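Maleylpyruvate isomerase (Ralstonia sp., PDB 2V6K) catalyses the glutathione-dependent cis-trans isomerisation of maleylpyruvate to fumarylpyruvate in bacterial naphthalene degradation, working as a homodimer of the zeta class of glutathione transferases. Local coordinates at residues L48-T59 with V63-W73; L17-V26 with L74-L83. All coordinates share one frame; numbering follows the deposited sequence.

Contact 1: residues L48-T59 with V63-W73. With TGG (gamma-glutamyl-S-(1,2-dicarboxyethyl)cysteinylglycine), chain C.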
# COMPACT_ATOMS: atom_id res chain seq x y z
N LEU A 48 -6.28 -17.81 -11.41
CA LEU A 48 -5.36 -16.81 -11.94
C LEU A 48 -4.72 -16.03 -10.81
O LEU A 48 -3.50 -15.83 -10.80
CB LEU A 48 -6.08 -15.86 -12.91
CG LEU A 48 -6.68 -16.48 -14.18
CD1 LEU A 48 -7.72 -15.55 -14.78
CD2 LEU A 48 -5.60 -16.83 -15.20
N ASN A 49 -5.54 -15.60 -9.85
CA ASN A 49 -5.11 -14.77 -8.73
C ASN A 49 -5.73 -15.26 -7.42
O ASN A 49 -6.92 -15.05 -7.19
CB ASN A 49 -5.50 -13.31 -8.98
CG ASN A 49 -5.16 -12.41 -7.82
OD1 ASN A 49 -4.48 -12.84 -6.88
ND2 ASN A 49 -5.60 -11.16 -7.88
N PRO A 50 -4.92 -15.86 -6.53
CA PRO A 50 -5.53 -16.44 -5.32
C PRO A 50 -6.13 -15.38 -4.40
O PRO A 50 -6.97 -15.70 -3.55
CB PRO A 50 -4.35 -17.15 -4.64
CG PRO A 50 -3.14 -16.43 -5.13
CD PRO A 50 -3.45 -16.03 -6.54
N GLN A 51 -5.71 -14.13 -4.57
CA GLN A 51 -6.24 -13.04 -3.78
C GLN A 51 -7.64 -12.59 -4.24
O GLN A 51 -8.36 -11.93 -3.50
CB GLN A 51 -5.26 -11.87 -3.79
CG GLN A 51 -5.44 -10.96 -2.61
CD GLN A 51 -4.49 -9.79 -2.58
OE1 GLN A 51 -3.72 -9.55 -3.52
NE2 GLN A 51 -4.55 -9.05 -1.48
N GLN A 52 -8.00 -12.94 -5.47
CA GLN A 52 -9.34 -12.65 -6.00
C GLN A 52 -9.69 -11.16 -5.96
O GLN A 52 -10.79 -10.76 -5.55
CB GLN A 52 -10.39 -13.54 -5.34
CG GLN A 52 -10.25 -14.98 -5.81
CD GLN A 52 -11.21 -15.93 -5.17
OE1 GLN A 52 -11.04 -16.31 -4.01
NE2 GLN A 52 -12.23 -16.35 -5.92
N LEU A 53 -8.73 -10.35 -6.38
CA LEU A 53 -8.92 -8.92 -6.58
C LEU A 53 -8.38 -8.53 -7.95
O LEU A 53 -7.59 -9.28 -8.55
CB LEU A 53 -8.19 -8.12 -5.50
CG LEU A 53 -8.58 -8.39 -4.04
CD1 LEU A 53 -7.58 -7.73 -3.09
CD2 LEU A 53 -10.00 -7.93 -3.74
N VAL A 54 -8.80 -7.38 -8.44
CA VAL A 54 -8.28 -6.87 -9.71
C VAL A 54 -7.42 -5.62 -9.48
O VAL A 54 -7.61 -4.92 -8.49
CB VAL A 54 -9.40 -6.59 -10.76
CG1 VAL A 54 -10.14 -7.89 -11.12
CG2 VAL A 54 -10.37 -5.51 -10.28
N PRO A 55 -6.46 -5.35 -10.38
CA PRO A 55 -6.13 -6.07 -11.61
C PRO A 55 -5.15 -7.22 -11.43
O PRO A 55 -4.46 -7.32 -10.41
CB PRO A 55 -5.48 -4.97 -12.46
CG PRO A 55 -4.72 -4.16 -11.44
CD PRO A 55 -5.62 -4.15 -10.22
N ALA A 56 -5.11 -8.08 -12.45
CA ALA A 56 -4.04 -9.05 -12.63
C ALA A 56 -3.57 -8.91 -14.06
O ALA A 56 -4.37 -8.66 -14.96
CB ALA A 56 -4.52 -10.46 -12.34
N LEU A 57 -2.27 -9.07 -14.27
CA LEU A 57 -1.69 -8.89 -15.60
C LEU A 57 -0.98 -10.17 -16.01
O LEU A 57 0.05 -10.54 -15.42
CB LEU A 57 -0.73 -7.70 -15.60
CG LEU A 57 -0.12 -7.30 -16.94
CD1 LEU A 57 -1.18 -6.83 -17.93
CD2 LEU A 57 0.94 -6.23 -16.75
N ASP A 58 -1.52 -10.85 -17.01
CA ASP A 58 -0.88 -12.02 -17.57
C ASP A 58 0.09 -11.52 -18.63
O ASP A 58 -0.32 -10.94 -19.63
CB ASP A 58 -1.93 -12.97 -18.18
CG ASP A 58 -1.33 -14.23 -18.77
OD1 ASP A 58 -0.08 -14.36 -18.82
OD2 ASP A 58 -2.11 -15.10 -19.20
N THR A 59 1.39 -11.73 -18.39
CA THR A 59 2.42 -11.26 -19.32
C THR A 59 2.55 -12.17 -20.54
O THR A 59 3.20 -11.82 -21.52
CB THR A 59 3.79 -11.16 -18.64
OG1 THR A 59 4.21 -12.46 -18.21
CG2 THR A 59 3.74 -10.22 -17.45
N VAL A 63 1.22 -14.72 -14.44
CA VAL A 63 0.23 -13.76 -13.97
C VAL A 63 0.77 -12.94 -12.81
O VAL A 63 1.11 -13.48 -11.74
CB VAL A 63 -1.10 -14.44 -13.56
CG1 VAL A 63 -2.14 -13.39 -13.18
CG2 VAL A 63 -1.64 -15.30 -14.70
N LEU A 64 0.85 -11.64 -13.02
CA LEU A 64 1.31 -10.70 -12.01
C LEU A 64 0.13 -10.12 -11.27
O LEU A 64 -0.91 -9.83 -11.87
CB LEU A 64 2.09 -9.56 -12.65
CG LEU A 64 3.24 -9.90 -13.60
CD1 LEU A 64 3.90 -8.62 -14.05
CD2 LEU A 64 4.26 -10.82 -12.94
N ILE A 65 0.29 -9.96 -9.96
CA ILE A 65 -0.73 -9.32 -9.14
C ILE A 65 -0.12 -8.13 -8.40
O ILE A 65 1.10 -7.95 -8.40
CB ILE A 65 -1.41 -10.30 -8.15
CG1 ILE A 65 -0.42 -10.77 -7.08
CG2 ILE A 65 -2.02 -11.48 -8.92
CD1 ILE A 65 -1.09 -11.40 -5.86
N GLN A 66 -1.00 -7.35 -7.77
CA GLN A 66 -0.64 -6.16 -6.98
C GLN A 66 -0.22 -4.98 -7.84
O GLN A 66 0.95 -4.86 -8.26
CB GLN A 66 0.42 -6.48 -5.92
CG GLN A 66 -0.18 -7.24 -4.75
CD GLN A 66 -1.18 -6.42 -3.97
OE1 GLN A 66 -1.09 -5.18 -3.89
NE2 GLN A 66 -2.17 -7.10 -3.38
N SER A 67 -1.16 -4.07 -8.10
CA SER A 67 -0.86 -2.93 -8.96
C SER A 67 0.42 -2.16 -8.56
O SER A 67 1.15 -1.74 -9.45
CB SER A 67 -2.07 -2.01 -9.15
OG SER A 67 -2.43 -1.30 -7.98
N PRO A 68 0.70 -1.97 -7.25
CA PRO A 68 1.95 -1.24 -6.98
C PRO A 68 3.20 -1.95 -7.50
O PRO A 68 4.11 -1.30 -8.04
CB PRO A 68 1.98 -1.16 -5.45
CG PRO A 68 0.53 -1.19 -5.07
CD PRO A 68 -0.02 -2.24 -5.99
N ALA A 69 3.22 -3.27 -7.36
CA ALA A 69 4.34 -4.10 -7.82
C ALA A 69 4.38 -4.19 -9.35
O ALA A 69 5.47 -4.14 -9.95
CB ALA A 69 4.25 -5.48 -7.21
N ILE A 70 3.21 -4.33 -9.97
CA ILE A 70 3.13 -4.36 -11.42
C ILE A 70 3.62 -3.04 -12.01
O ILE A 70 4.37 -3.04 -12.99
CB ILE A 70 1.70 -4.65 -11.92
CG1 ILE A 70 1.24 -6.03 -11.42
CG2 ILE A 70 1.64 -4.59 -13.44
CD1 ILE A 70 -0.25 -6.30 -11.61
N ILE A 71 3.21 -1.92 -11.43
CA ILE A 71 3.63 -0.62 -11.95
C ILE A 71 5.14 -0.40 -11.82
O ILE A 71 5.78 0.08 -12.76
CB ILE A 71 2.80 0.52 -11.34
CG1 ILE A 71 1.35 0.40 -11.82
CG2 ILE A 71 3.39 1.89 -11.72
CD1 ILE A 71 0.37 1.31 -11.08
N GLU A 72 5.73 -0.80 -10.69
CA GLU A 72 7.19 -0.76 -10.53
C GLU A 72 7.89 -1.65 -11.57
O GLU A 72 8.94 -1.27 -12.11
CB GLU A 72 7.59 -1.18 -9.12
CG GLU A 72 7.17 -0.21 -8.02
CD GLU A 72 8.23 0.80 -7.63
OE1 GLU A 72 9.31 0.85 -8.26
OE2 GLU A 72 7.99 1.54 -6.66
N TRP A 73 7.30 -2.81 -11.85
CA TRP A 73 7.81 -3.72 -12.88
C TRP A 73 7.76 -3.07 -14.27
O TRP A 73 8.73 -3.14 -15.02
CB TRP A 73 7.04 -5.04 -12.81
CG TRP A 73 7.36 -6.07 -13.85
CD1 TRP A 73 8.35 -7.02 -13.80
CD2 TRP A 73 6.67 -6.29 -15.09
NE1 TRP A 73 8.32 -7.80 -14.93
CE2 TRP A 73 7.30 -7.37 -15.74
CE3 TRP A 73 5.58 -5.66 -15.71
CZ2 TRP A 73 6.88 -7.84 -16.99
CZ3 TRP A 73 5.17 -6.13 -16.95
CH2 TRP A 73 5.81 -7.21 -17.57
OC1 TGG C . -3.39 -2.49 -5.85
CO1 TGG C . -3.72 -3.70 -5.83
OT1 TGG C . -3.70 -4.43 -6.84
CA1 TGG C . -4.14 -4.29 -4.52
NN1 TGG C . -3.35 -3.71 -3.43
CB1 TGG C . -5.61 -3.99 -4.24
CG1 TGG C . -6.51 -4.66 -5.26
CD1 TGG C . -7.99 -4.67 -4.90
OE1 TGG C . -8.35 -3.83 -3.82
NN2 TGG C . -8.79 -4.40 -6.05
CA2 TGG C . -10.16 -3.99 -5.98
CO2 TGG C . -10.91 -5.30 -5.81
OC2 TGG C . -10.86 -6.15 -6.94
NN3 TGG C . -12.21 -5.19 -5.22
CA3 TGG C . -13.10 -6.33 -5.22
CO3 TGG C . -13.71 -6.49 -3.86
OC3 TGG C . -13.41 -5.69 -2.95
OT3 TGG C . -14.52 -7.44 -3.71
CB2 TGG C . -10.35 -3.21 -7.27
SG2 TGG C . -12.00 -2.80 -7.69
CD2 TGG C . -12.64 -1.61 -6.56
CE2 TGG C . -12.00 -0.27 -6.82
OE2 TGG C . -12.66 0.66 -7.35
OF2 TGG C . -10.80 -0.10 -6.50
CF2 TGG C . -14.15 -1.62 -6.82
CH2 TGG C . -14.95 -0.80 -5.83
OI2 TGG C . -14.42 -0.44 -4.77
OJ2 TGG C . -16.13 -0.50 -6.14
O HOH W 1 -3.89 -7.04 -7.71
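Leu57 and Leu64 form an antiparallel hydrogen-bonded pair, Leu57 N donating to Leu64 O (2.9 Å) and Leu64 N to Leu57 O. Their side chains point to one face of the hairpin, which Ile70 and Trp73 of the following helix cover: Leu57 CD2 packs on Ile70 CG2, Leu64 CD1 sits over the centre of the Trp73 ring, and Thr59 CG2 approaches the same ring obliquely. On the other face Val63 CG1 touches Ala56 CB, and Ile65 CG2 lies against Asn49 CG at 3.5 Å. Asn49 OD1 accepts from Gln51 N in an Asx turn. Gln66 sits at the N-cap position of helix 67-77, and its CB starts away from the 48-59 segment. CG lies anti to the carbonyl carbon, beside the backbone N (chi1 -75°), and a bend at chi2 (-66°) turns the chain back; CD then passes TGG CA1, OE1 accepts from the ligand amine NN1 at 2.7 Å, and NE2 donates in plane to a lone pair of Gln51 OE1 at 2.9 Å through a bent bond (N-H...O only 135°). Asp104 of the second subunit accepts from NE2 of both glutamines. Ser67 grips the gamma-glutamyl carboxylate twice, N to OT1 and OG to OC1 (2.6 Å), while a water joins OT1 to Pro55 O and Gln66 N. Val54 pairs with the ligand backbone like a strand, N to OC2 and O from NN2 (2.8 Å). The cis peptide before Pro55 and the Gln66-Ser67 turn at the helix start form part of the glutathione site of the thioredoxin-like GST N-terminal domain, which Asp104 of the second subunit helps to complete.

Contact 2: residues L17-V26 with L74-L83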
# COMPACT_ATOMS: atom_id res chain seq x y z
N LEU A 17 -3.55 1.12 -13.05
CA LEU A 17 -2.67 0.33 -13.90
C LEU A 17 -2.86 0.66 -15.38
O LEU A 17 -1.88 0.71 -16.14
CB LEU A 17 -2.84 -1.16 -13.61
CG LEU A 17 -2.01 -2.13 -14.46
CD1 LEU A 17 -0.52 -1.76 -14.44
CD2 LEU A 17 -2.20 -3.54 -13.95
N ARG A 18 -4.10 0.90 -15.79
CA ARG A 18 -4.35 1.29 -17.18
C ARG A 18 -3.61 2.56 -17.54
O ARG A 18 -3.07 2.67 -18.65
CB ARG A 18 -5.85 1.45 -17.48
CG ARG A 18 -6.61 0.13 -17.50
CD ARG A 18 -8.05 0.31 -18.00
NE ARG A 18 -8.84 1.31 -17.28
CZ ARG A 18 -9.81 1.05 -16.41
NH1 ARG A 18 -10.13 -0.20 -16.08
NH2 ARG A 18 -10.47 2.06 -15.85
N ILE A 19 -3.57 3.53 -16.63
CA ILE A 19 -2.83 4.77 -16.89
C ILE A 19 -1.36 4.47 -17.14
O ILE A 19 -0.78 4.95 -18.11
CB ILE A 19 -2.97 5.81 -15.76
CG1 ILE A 19 -4.43 6.25 -15.58
CG2 ILE A 19 -2.10 7.03 -16.06
CD1 ILE A 19 -4.70 6.96 -14.25
N ALA A 20 -0.76 3.67 -16.27
CA ALA A 20 0.66 3.33 -16.39
C ALA A 20 0.95 2.59 -17.70
O ALA A 20 1.91 2.93 -18.40
CB ALA A 20 1.12 2.50 -15.19
N LEU A 21 0.12 1.61 -18.04
CA LEU A 21 0.28 0.88 -19.30
C LEU A 21 0.19 1.82 -20.49
O LEU A 21 1.00 1.73 -21.41
CB LEU A 21 -0.77 -0.23 -19.43
CG LEU A 21 -0.55 -1.45 -18.53
CD1 LEU A 21 -1.84 -2.22 -18.38
CD2 LEU A 21 0.53 -2.35 -19.09
N ASN A 22 -0.79 2.73 -20.47
CA ASN A 22 -0.97 3.67 -21.58
C ASN A 22 0.19 4.65 -21.70
O ASN A 22 0.62 4.97 -22.81
CB ASN A 22 -2.29 4.44 -21.45
CG ASN A 22 -3.50 3.55 -21.60
OD1 ASN A 22 -3.39 2.36 -21.92
ND2 ASN A 22 -4.68 4.12 -21.36
N LEU A 23 0.70 5.13 -20.56
CA LEU A 23 1.84 6.04 -20.60
C LEU A 23 3.06 5.36 -21.22
O LEU A 23 3.83 6.00 -21.94
CB LEU A 23 2.17 6.56 -19.20
CG LEU A 23 1.23 7.64 -18.65
CD1 LEU A 23 1.45 7.83 -17.16
CD2 LEU A 23 1.42 8.96 -19.39
N LYS A 24 3.21 4.07 -20.97
CA LYS A 24 4.32 3.29 -21.53
C LYS A 24 4.07 2.88 -22.98
O LYS A 24 4.99 2.42 -23.66
CB LYS A 24 4.60 2.05 -20.68
CG LYS A 24 5.10 2.33 -19.26
CD LYS A 24 6.41 3.10 -19.25
CE LYS A 24 7.03 3.07 -17.86
NZ LYS A 24 8.34 3.77 -17.82
N GLY A 25 2.83 3.01 -23.45
CA GLY A 25 2.46 2.60 -24.81
C GLY A 25 2.50 1.09 -24.99
O GLY A 25 2.71 0.59 -26.10
N VAL A 26 2.30 0.36 -23.90
CA VAL A 26 2.33 -1.09 -23.91
C VAL A 26 0.96 -1.64 -24.30
O VAL A 26 -0.03 -1.35 -23.62
CB VAL A 26 2.78 -1.65 -22.53
CG1 VAL A 26 2.61 -3.16 -22.48
CG2 VAL A 26 4.23 -1.27 -22.25
N LEU A 74 6.63 -2.43 -14.60
CA LEU A 74 6.51 -1.71 -15.87
C LEU A 74 7.57 -0.63 -16.02
O LEU A 74 8.14 -0.47 -17.10
CB LEU A 74 5.14 -1.06 -16.01
CG LEU A 74 3.95 -1.97 -16.27
CD1 LEU A 74 2.67 -1.15 -16.23
CD2 LEU A 74 4.08 -2.65 -17.63
N GLU A 75 7.83 0.11 -14.94
CA GLU A 75 8.82 1.18 -14.99
C GLU A 75 10.20 0.65 -15.35
O GLU A 75 10.93 1.28 -16.13
CB GLU A 75 8.85 1.93 -13.65
CG GLU A 75 10.00 2.92 -13.49
CD GLU A 75 9.95 4.09 -14.46
OE1 GLU A 75 8.97 4.24 -15.22
OE2 GLU A 75 10.92 4.87 -14.45
N GLU A 76 10.56 -0.51 -14.81
CA GLU A 76 11.87 -1.10 -15.05
C GLU A 76 11.95 -1.79 -16.41
O GLU A 76 12.98 -1.75 -17.08
CB GLU A 76 12.21 -2.08 -13.91
CG GLU A 76 13.65 -2.58 -13.90
CD GLU A 76 13.75 -4.05 -14.27
OE1 GLU A 76 13.15 -4.46 -15.28
OE2 GLU A 76 14.44 -4.79 -13.53
N GLN A 77 10.85 -2.42 -16.82
CA GLN A 77 10.80 -3.21 -18.05
C GLN A 77 10.67 -2.37 -19.31
O GLN A 77 11.18 -2.74 -20.37
CB GLN A 77 9.65 -4.23 -17.99
CG GLN A 77 9.89 -5.37 -17.02
CD GLN A 77 10.90 -6.37 -17.53
OE1 GLN A 77 12.02 -6.45 -17.02
NE2 GLN A 77 10.53 -7.13 -18.55
N TYR A 78 9.96 -1.25 -19.19
CA TYR A 78 9.67 -0.36 -20.31
C TYR A 78 10.13 1.04 -19.92
O TYR A 78 9.35 1.82 -19.38
CB TYR A 78 8.17 -0.36 -20.60
CG TYR A 78 7.64 -1.72 -20.96
CD1 TYR A 78 7.81 -2.24 -22.25
CD2 TYR A 78 6.98 -2.51 -20.02
CE1 TYR A 78 7.33 -3.49 -22.59
CE2 TYR A 78 6.51 -3.77 -20.35
CZ TYR A 78 6.68 -4.25 -21.63
OH TYR A 78 6.21 -5.50 -21.96
N PRO A 79 11.41 1.35 -20.16
CA PRO A 79 11.98 2.57 -19.56
C PRO A 79 11.34 3.91 -19.96
O PRO A 79 11.28 4.81 -19.12
CB PRO A 79 13.45 2.54 -20.01
CG PRO A 79 13.71 1.10 -20.35
CD PRO A 79 12.42 0.59 -20.91
N THR A 80 10.86 4.03 -21.19
CA THR A 80 10.45 5.33 -21.73
C THR A 80 8.95 5.40 -21.95
O THR A 80 8.37 4.48 -22.53
CB THR A 80 11.19 5.61 -23.06
OG1 THR A 80 12.60 5.50 -22.84
CG2 THR A 80 10.87 7.00 -23.59
N PRO A 81 8.29 6.48 -21.48
CA PRO A 81 8.82 7.57 -20.67
C PRO A 81 8.96 7.14 -19.22
O PRO A 81 8.17 6.34 -18.73
CB PRO A 81 7.74 8.64 -20.79
CG PRO A 81 6.47 7.86 -20.91
CD PRO A 81 6.85 6.66 -21.76
N ALA A 82 9.95 7.69 -18.53
CA ALA A 82 10.17 7.36 -17.12
C ALA A 82 8.99 7.83 -16.27
O ALA A 82 8.56 8.98 -16.38
CB ALA A 82 11.46 7.97 -16.62
N LEU A 83 8.49 6.94 -15.42
CA LEU A 83 7.44 7.29 -14.45
C LEU A 83 7.98 7.48 -13.04
O LEU A 83 7.24 7.80 -12.11
CB LEU A 83 6.33 6.24 -14.46
CG LEU A 83 5.65 6.01 -15.82
CD1 LEU A 83 4.54 4.99 -15.69
CD2 LEU A 83 5.11 7.32 -16.40
O HOH W 2 7.57 2.14 -23.30
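Lys24, at the end of helix 12-24, reaches Glu75, Tyr78 and Pro81 at the end of helix 67-77 and in the turn that follows, and its ammonium group carries the polar part of the contact. NZ forms three hydrogen bonds, each 2.7 Å long: to Tyr78 O, nearly in line with that carbonyl, to Pro81 O from above the carbonyl plane, and to Glu75 OE1 as a salt bridge. A bend at chi2 (-61°), followed by an extended run to NZ, brings NZ in among these acceptors. Glu75 OE1 also accepts from Leu83 N at 2.7 Å; the two donors come from opposite faces of the carboxylate, which ties the returning chain to the helix. Such a setting would be expected to favour a charged lysine. A water bridges Lys24 O and Thr80 O. Apolar packing flanks the charge. Leu74 CD1 meets Leu17 CD1 at 3.7 Å as well as Leu21 CD2 and Ala20 CB, the two leucines of helix 12-24 each crossing Leu74 at about a right angle. Farther along, Leu83 CD2 touches Leu23 CD1, and Leu83 CD1 lies on Lys24 CE (3.8 Å). Val26 CG2 makes a CH-pi contact over the centre of the Tyr78 ring, 3.5 Å from its centroid and 5° off the normal. Gly25, with positive phi, closes helix 12-24 in a Schellman motif just before Val26. Two helices of the thioredoxin-like domain thus pack beside each other on one side of its sheet, with the turn leading toward the helical domain pinned to the lysine.

From the N terminus, strand 4-7 leads into helix 12-24, the first partner of contact 2. The chain then runs through strand 29-32 and helix 43-48 to the hairpin of strands 56-58 and 63-65, where contact 1 closes a short loop. Helix 67-77 follows, and its end closes the wider loop of contact 2, so the smaller closure lies wholly within the larger. Both contacts use helix 67-77: its first part belongs to contact 1 and its last turn to contact 2. They meet chiefly at Leu17, which packs on Pro55, Ile70 and Ile71, with Ala20 also against Ile71. Sheet edge, ligand-binding turn and paired helices are thereby joined within one thioredoxin-like domain.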